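Local structure of taurine:2-oxoglutarate aminotransferase (Bifidobacterium kashiwanohense PV20-2, 6JIX) at residues R93-L98 / V110-G115; V213-M218 / L248-E253; D275-A280 / G292-K297. The protein probably catalyses transfer of the amino group of taurine to 2-oxoglutarate, using pyridoxal 5'-phosphate as cofactor, as a class-III aminotransferase. One frame throughout, in Å; residues are numbered along the deposited sequence.

Contact 1 (R93-L98 / V110-G115)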
# COMPACT_ATOMS: atom_id res chain seq x y z
N ARG A 93 15.31 -4.47 -14.04
CA ARG A 93 15.11 -3.75 -15.28
C ARG A 93 14.26 -2.51 -15.06
O ARG A 93 14.47 -1.48 -15.72
CB ARG A 93 14.48 -4.67 -16.32
CG ARG A 93 14.91 -4.39 -17.74
CD ARG A 93 13.85 -4.84 -18.71
NE ARG A 93 14.00 -6.25 -19.03
CZ ARG A 93 15.08 -6.76 -19.61
NH1 ARG A 93 16.09 -5.96 -19.95
NH2 ARG A 93 15.15 -8.06 -19.86
N LEU A 94 13.29 -2.58 -14.15
CA LEU A 94 12.41 -1.43 -14.01
C LEU A 94 13.10 -0.29 -13.27
O LEU A 94 12.92 0.88 -13.62
CB LEU A 94 11.11 -1.83 -13.31
CG LEU A 94 10.08 -0.72 -13.37
CD1 LEU A 94 9.99 -0.14 -14.79
CD2 LEU A 94 8.74 -1.24 -12.89
N ALA A 95 13.91 -0.62 -12.25
CA ALA A 95 14.65 0.41 -11.54
C ALA A 95 15.60 1.16 -12.47
O ALA A 95 15.65 2.39 -12.46
CB ALA A 95 15.42 -0.21 -10.38
N LYS A 96 16.35 0.43 -13.31
CA LYS A 96 17.24 1.12 -14.24
C LYS A 96 16.46 1.95 -15.24
O LYS A 96 16.79 3.12 -15.48
CB LYS A 96 18.15 0.12 -14.96
CG LYS A 96 19.48 0.76 -15.37
CD LYS A 96 19.84 0.49 -16.82
CE LYS A 96 21.19 1.08 -17.15
NZ LYS A 96 21.15 1.80 -18.45
N MET A 97 15.41 1.37 -15.85
CA MET A 97 14.62 2.12 -16.82
C MET A 97 14.07 3.40 -16.21
O MET A 97 14.04 4.45 -16.87
CB MET A 97 13.48 1.28 -17.36
CG MET A 97 13.89 0.16 -18.27
SD MET A 97 12.51 -0.96 -18.49
CE MET A 97 11.35 0.14 -19.26
N LEU A 98 13.60 3.32 -14.97
CA LEU A 98 13.02 4.49 -14.33
C LEU A 98 14.08 5.55 -14.06
O LEU A 98 13.90 6.72 -14.39
CB LEU A 98 12.32 4.09 -13.04
CG LEU A 98 11.02 3.34 -13.21
CD1 LEU A 98 10.33 3.26 -11.87
CD2 LEU A 98 10.17 4.04 -14.25
N VAL A 110 15.63 3.26 -7.07
CA VAL A 110 14.18 3.32 -6.97
C VAL A 110 13.72 2.45 -5.79
O VAL A 110 14.16 1.30 -5.65
CB VAL A 110 13.50 2.87 -8.28
CG1 VAL A 110 12.01 2.75 -8.08
CG2 VAL A 110 13.83 3.86 -9.37
N PHE A 111 12.85 2.99 -4.95
CA PHE A 111 12.27 2.25 -3.84
C PHE A 111 10.83 1.90 -4.19
O PHE A 111 9.96 2.78 -4.17
CB PHE A 111 12.34 3.04 -2.53
CG PHE A 111 11.82 2.28 -1.36
CD1 PHE A 111 12.53 1.21 -0.84
CD2 PHE A 111 10.58 2.58 -0.82
CE1 PHE A 111 12.06 0.48 0.22
CE2 PHE A 111 10.10 1.86 0.25
CZ PHE A 111 10.85 0.80 0.77
N PHE A 112 10.57 0.63 -4.49
CA PHE A 112 9.26 0.24 -4.98
C PHE A 112 8.28 0.03 -3.82
O PHE A 112 8.62 -0.57 -2.79
CB PHE A 112 9.36 -1.04 -5.82
CG PHE A 112 9.95 -0.81 -7.19
CD1 PHE A 112 9.30 -0.00 -8.12
CD2 PHE A 112 11.15 -1.41 -7.56
CE1 PHE A 112 9.85 0.22 -9.38
CE2 PHE A 112 11.71 -1.20 -8.81
CZ PHE A 112 11.06 -0.37 -9.72
N THR A 113 7.06 0.51 -4.02
CA THR A 113 5.99 0.40 -3.04
C THR A 113 4.75 -0.16 -3.73
O THR A 113 4.83 -0.60 -4.87
CB THR A 113 5.67 1.76 -2.43
OG1 THR A 113 5.15 2.60 -3.47
CG2 THR A 113 6.92 2.39 -1.84
N ASN A 114 3.63 -0.17 -3.04
CA ASN A 114 2.40 -0.71 -3.60
C ASN A 114 1.53 0.33 -4.28
O ASN A 114 0.63 -0.04 -5.04
CB ASN A 114 1.60 -1.42 -2.52
CG ASN A 114 2.18 -2.76 -2.19
OD1 ASN A 114 2.76 -3.40 -3.07
ND2 ASN A 114 2.07 -3.18 -0.93
N GLY A 115 1.73 1.61 -3.97
CA GLY A 115 0.90 2.65 -4.55
C GLY A 115 1.47 4.01 -4.25
O GLY A 115 2.66 4.14 -3.95
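Phe112 has CG anti to its carbonyl carbon (chi1 -74°), and its ring reaches toward helix 93-98. Leu94 has CG anti to its backbone N (chi1 -170°), and its branch meets the far end of that ring. Leu94 CG lies 3.8 Å from Phe112 CZ, and the two side chains slant across each other. The ring edge points at the helix backbone: Ala95 N sits near the ring plane, 3.8 Å from Phe112 CZ. Leu98 comes tip to tip with the ring, Leu98 CD1 lying 4.0 Å from Phe112 CE1. Val110 fills in beside it. Val110 CG2 is 4.0 Å from Leu98 CB, and Val110 CG1 lies over one face of the Phe112 ring, toward its rim. The contact is apolar and buried, and Phe279 touches Leu98, Val110 and Phe112. An alanine in place of Phe112 would probably leave a gap between helix and strand, with Leu94 and Leu98 losing the ring they pack on. The helix packs obliquely against the sheet, at 123° to the strand. This is helix-on-sheet packing in the large domain of a fold-type-I pyridoxal-phosphate enzyme, where strand 110-113 leads into Gly115 of the cofactor pocket.

Contact 2 (V213-M218 / L248-E253). With PLP (pyridoxal-5'-phosphate), chain G.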
# COMPACT_ATOMS: atom_id res chain seq x y z
N VAL A 213 13.56 21.83 8.75
CA VAL A 213 12.67 21.38 7.68
C VAL A 213 13.43 20.39 6.83
O VAL A 213 14.39 20.76 6.14
CB VAL A 213 12.17 22.54 6.81
CG1 VAL A 213 11.32 21.97 5.68
CG2 VAL A 213 11.40 23.54 7.64
N ALA A 214 13.01 19.11 6.88
CA ALA A 214 13.68 18.07 6.12
C ALA A 214 13.32 18.14 4.64
O ALA A 214 14.18 17.92 3.78
CB ALA A 214 13.32 16.70 6.67
N ALA A 215 12.07 18.48 4.34
CA ALA A 215 11.61 18.40 2.97
C ALA A 215 10.38 19.29 2.76
O ALA A 215 9.55 19.46 3.66
CB ALA A 215 11.26 16.94 2.60
N ILE A 216 10.29 19.83 1.56
CA ILE A 216 9.05 20.40 1.06
C ILE A 216 8.48 19.38 0.08
O ILE A 216 9.16 18.98 -0.88
CB ILE A 216 9.29 21.75 0.38
CG1 ILE A 216 9.66 22.81 1.42
CG2 ILE A 216 8.06 22.18 -0.42
CD1 ILE A 216 9.85 24.17 0.80
N LEU A 217 7.24 18.97 0.31
CA LEU A 217 6.59 17.96 -0.52
C LEU A 217 5.44 18.60 -1.28
O LEU A 217 4.51 19.15 -0.67
CB LEU A 217 6.10 16.80 0.36
CG LEU A 217 5.03 15.86 -0.19
CD1 LEU A 217 5.55 15.06 -1.39
CD2 LEU A 217 4.59 14.94 0.92
N MET A 218 5.50 18.56 -2.61
CA MET A 218 4.42 19.14 -3.41
C MET A 218 4.17 18.30 -4.66
O MET A 218 5.11 17.74 -5.24
CB MET A 218 4.64 20.63 -3.77
CG MET A 218 6.03 21.11 -3.93
SD MET A 218 6.10 22.90 -3.60
CE MET A 218 4.83 23.60 -4.64
N LEU A 248 15.25 19.08 1.28
CA LEU A 248 15.00 18.26 0.10
C LEU A 248 13.67 18.64 -0.53
O LEU A 248 12.69 18.92 0.18
CB LEU A 248 15.01 16.77 0.44
CG LEU A 248 16.26 16.24 1.14
CD1 LEU A 248 16.07 14.81 1.57
CD2 LEU A 248 17.44 16.35 0.22
N MET A 249 13.62 18.66 -1.85
CA MET A 249 12.38 18.87 -2.57
C MET A 249 11.87 17.53 -3.06
O MET A 249 12.62 16.76 -3.67
CB MET A 249 12.58 19.81 -3.76
CG MET A 249 11.32 20.17 -4.47
SD MET A 249 11.70 21.26 -5.86
CE MET A 249 10.07 21.93 -6.21
N ILE A 250 10.64 17.21 -2.70
CA ILE A 250 10.00 15.97 -3.12
C ILE A 250 8.81 16.34 -3.98
O ILE A 250 7.83 16.91 -3.47
CB ILE A 250 9.55 15.12 -1.92
CG1 ILE A 250 10.68 14.98 -0.89
CG2 ILE A 250 9.04 13.77 -2.40
CD1 ILE A 250 10.26 14.27 0.38
N CYS A 251 8.85 15.96 -5.25
CA CYS A 251 7.69 16.15 -6.11
C CYS A 251 6.87 14.87 -6.14
O CYS A 251 7.42 13.76 -6.25
CB CYS A 251 8.11 16.52 -7.54
SG CYS A 251 8.86 18.12 -7.68
N ASP A 252 5.56 15.02 -6.04
CA ASP A 252 4.62 13.91 -6.11
C ASP A 252 4.16 13.77 -7.57
O ASP A 252 3.41 14.62 -8.07
CB ASP A 252 3.46 14.15 -5.14
CG ASP A 252 2.46 13.00 -5.11
OD1 ASP A 252 2.34 12.29 -6.13
OD2 ASP A 252 1.77 12.84 -4.07
N GLU A 253 4.60 12.71 -8.24
CA GLU A 253 4.21 12.43 -9.62
C GLU A 253 3.15 11.35 -9.70
O GLU A 253 2.91 10.81 -10.79
CB GLU A 253 5.42 11.99 -10.45
CG GLU A 253 6.52 13.03 -10.60
CD GLU A 253 6.23 13.99 -11.72
OE1 GLU A 253 5.70 13.54 -12.76
OE2 GLU A 253 6.53 15.20 -11.57
N1 PLP G . -0.57 11.57 -4.67
C2 PLP G . -1.39 12.07 -5.60
C2A PLP G . -0.99 13.29 -6.41
C3 PLP G . -2.65 11.46 -5.86
O3 PLP G . -3.51 11.95 -6.81
C4 PLP G . -3.03 10.35 -5.14
C4A PLP G . -4.41 9.70 -5.45
O4A PLP G . -5.33 10.39 -5.91
C5 PLP G . -2.12 9.85 -4.15
C6 PLP G . -0.89 10.48 -3.94
C5A PLP G . -2.51 8.58 -3.31
O4P PLP G . -2.27 7.49 -4.15
P PLP G . -2.89 6.03 -3.78
O1P PLP G . -2.34 5.00 -4.66
O2P PLP G . -2.48 5.59 -2.43
O3P PLP G . -4.57 6.13 -3.86
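Asp252 OD2 has three polar partners. Asp252 OD2 lies 2.7 Å from N1 of the pyridoxal phosphate ring, and it is also hydrogen-bonded to Asn120 ND2 and His144 ND1. The other oxygen, OD1, accepts from the backbone N of Val254, so both carboxylate oxygens are held. Asp252 itself is fixed by strand 213-218: Asp252 N donates to Met218 O at 2.9 Å. The bonds before it form a regular parallel ladder. Ile216 N donates to Leu248 O at 2.9 Å, and Ile250 N to Ile216 O at 2.9 Å in a nearly straight bond (175°). Met218 N then donates to Ile250 O at 3.0 Å. On one face of the sheet Ile250 fits between two neighbours. Ile250 CD1 touches Ala215 CB at 3.6 Å, and Ile250 CG2, anti to the backbone N, meets Leu217 CD1 at 3.9 Å. Helix 116-131 packs on Ala215 and Leu248 here. Ile216, Met218, Met249 and Cys251 point to the opposite face, where helix 234-245 covers Met218 and Met249. That helix links the two strands in a beta-alpha-beta crossover. Its second strand ends in the aspartate that faces the pyridine nitrogen, as in fold-type-I aminotransferases.

Contact 3 (D275-A280 / G292-K297)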
# COMPACT_ATOMS: atom_id res chain seq x y z
N ASP A 275 14.90 16.32 -5.33
CA ASP A 275 15.77 15.34 -4.68
C ASP A 275 15.14 13.96 -4.68
O ASP A 275 15.86 12.95 -4.71
CB ASP A 275 16.08 15.80 -3.27
CG ASP A 275 16.88 17.06 -3.25
OD1 ASP A 275 18.13 16.94 -3.29
OD2 ASP A 275 16.26 18.15 -3.23
N MET A 276 13.82 13.90 -4.68
CA MET A 276 13.07 12.66 -4.72
C MET A 276 11.77 12.95 -5.43
O MET A 276 11.31 14.09 -5.46
CB MET A 276 12.79 12.13 -3.31
CG MET A 276 13.95 11.42 -2.67
SD MET A 276 13.55 10.79 -1.04
CE MET A 276 13.44 12.32 -0.07
N PHE A 277 11.20 11.94 -6.07
CA PHE A 277 9.83 12.10 -6.52
C PHE A 277 9.14 10.75 -6.43
O PHE A 277 9.78 9.69 -6.52
CB PHE A 277 9.73 12.72 -7.93
CG PHE A 277 10.38 11.91 -9.01
CD1 PHE A 277 11.74 12.01 -9.25
CD2 PHE A 277 9.62 11.07 -9.83
CE1 PHE A 277 12.34 11.27 -10.26
CE2 PHE A 277 10.21 10.32 -10.84
CZ PHE A 277 11.57 10.42 -11.06
N THR A 278 7.83 10.81 -6.23
CA THR A 278 7.02 9.64 -5.96
C THR A 278 6.05 9.43 -7.11
O THR A 278 5.64 10.38 -7.79
CB THR A 278 6.27 9.81 -4.66
OG1 THR A 278 5.48 11.00 -4.74
CG2 THR A 278 7.24 9.92 -3.46
N PHE A 279 5.69 8.17 -7.31
CA PHE A 279 4.90 7.76 -8.46
C PHE A 279 4.09 6.54 -8.04
O PHE A 279 4.43 5.86 -7.08
CB PHE A 279 5.78 7.42 -9.68
CG PHE A 279 6.70 6.23 -9.45
CD1 PHE A 279 8.01 6.40 -8.99
CD2 PHE A 279 6.25 4.95 -9.69
CE1 PHE A 279 8.83 5.30 -8.78
CE2 PHE A 279 7.07 3.86 -9.47
CZ PHE A 279 8.36 4.03 -9.02
N ALA A 280 2.97 6.35 -8.74
CA ALA A 280 2.24 5.09 -8.76
C ALA A 280 1.55 4.86 -10.10
O ALA A 280 2.02 4.09 -10.93
CB ALA A 280 1.18 5.07 -7.64
N GLY A 292 6.41 4.00 -6.04
CA GLY A 292 7.82 4.04 -5.70
C GLY A 292 8.32 5.44 -5.39
O GLY A 292 7.57 6.43 -5.46
N VAL A 293 9.60 5.48 -5.03
CA VAL A 293 10.35 6.70 -4.79
C VAL A 293 11.62 6.61 -5.62
O VAL A 293 12.37 5.64 -5.49
CB VAL A 293 10.71 6.90 -3.30
CG1 VAL A 293 11.20 8.32 -3.07
CG2 VAL A 293 9.53 6.58 -2.40
N VAL A 294 11.85 7.59 -6.46
CA VAL A 294 13.12 7.73 -7.16
C VAL A 294 13.99 8.68 -6.35
O VAL A 294 13.57 9.80 -6.01
CB VAL A 294 12.91 8.26 -8.58
CG1 VAL A 294 14.21 8.19 -9.35
CG2 VAL A 294 11.79 7.50 -9.26
N VAL A 295 15.20 8.24 -6.02
CA VAL A 295 16.05 9.01 -5.13
C VAL A 295 17.32 9.41 -5.87
O VAL A 295 17.81 8.69 -6.74
CB VAL A 295 16.36 8.25 -3.82
CG1 VAL A 295 15.08 7.72 -3.19
CG2 VAL A 295 17.33 7.11 -4.06
N SER A 296 17.84 10.58 -5.52
CA SER A 296 19.06 11.13 -6.06
C SER A 296 20.28 10.28 -5.69
O SER A 296 20.24 9.42 -4.80
CB SER A 296 19.26 12.53 -5.51
OG SER A 296 19.49 12.42 -4.11
N LYS A 297 21.40 10.53 -6.39
CA LYS A 297 22.66 9.88 -6.02
C LYS A 297 23.05 10.22 -4.59
O LYS A 297 23.47 9.34 -3.83
CB LYS A 297 23.78 10.30 -6.97
CG LYS A 297 23.91 9.47 -8.24
CD LYS A 297 24.76 10.17 -9.31
CE LYS A 297 24.31 9.82 -10.73
NZ LYS A 297 24.52 8.38 -11.10
O HOH W 1 20.07 15.13 -3.50
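Strands 276-279 and 292-296 run antiparallel at 163°, and Phe277 with Val294 and Phe279 with Gly292 are hydrogen-bonded pairs; Val294 N to Phe277 O is 2.9 Å. Phe277 has CG between its backbone N and carbonyl carbon (chi1 61°), which lays the ring alongside Val294. Val294 CB sits over the ring face, 3.8 Å from the Phe277 centroid, in a CH-pi contact. Phe279 turns the same way and covers Gly292, Gly292 CA lying 3.7 Å from the Phe279 centroid. Gly292 has no side chain, and the ring takes the place one would fill. On the other face Met276 lies beside Val295, with Met276 CG 3.9 Å from Val295 CG1, and Thr278 lies beside Val293. Thr278 OG1 is hydrogen-bonded to Asn120 OD1. Beside the start of strand 276-279 a water joins the two segments, 2.7 Å from Asp275 OD1 and 2.8 Å from Ser296 OG. Asp275 OD2 forms a salt bridge with Arg239, and Ser296 OG caps Ile299 N as the N-cap of helix 297-305. This is a beta hairpin within the central mixed sheet, and its first strand leads, through Ala280, to Lys281, which binds pyridoxal 5'-phosphate.

In the fold
All three contacts are buried and share one sheet. Strands 110-113, 292-296, 276-279, 248-252 and 213-218 are consecutive neighbours in it. Contacts 2 and 3 are strand pairs, parallel and antiparallel, held mainly by backbone hydrogen bonds. Contact 1 sets a helix on the sheet mainly through apolar side chains. Contact 3 is the middle piece. Its Val293 O probably bonds to Phe111 N of contact 1, and its Thr278 N to Cys251 O of contact 2. Glu253 N of contact 2 probably bonds to Thr278 O of contact 3. Contacts 1 and 2 do not touch, with nearest atoms about 8 Å apart. Contact 1 borders the second subunit, whereas contact 2 meets no other chain and carries the cofactor-facing aspartate.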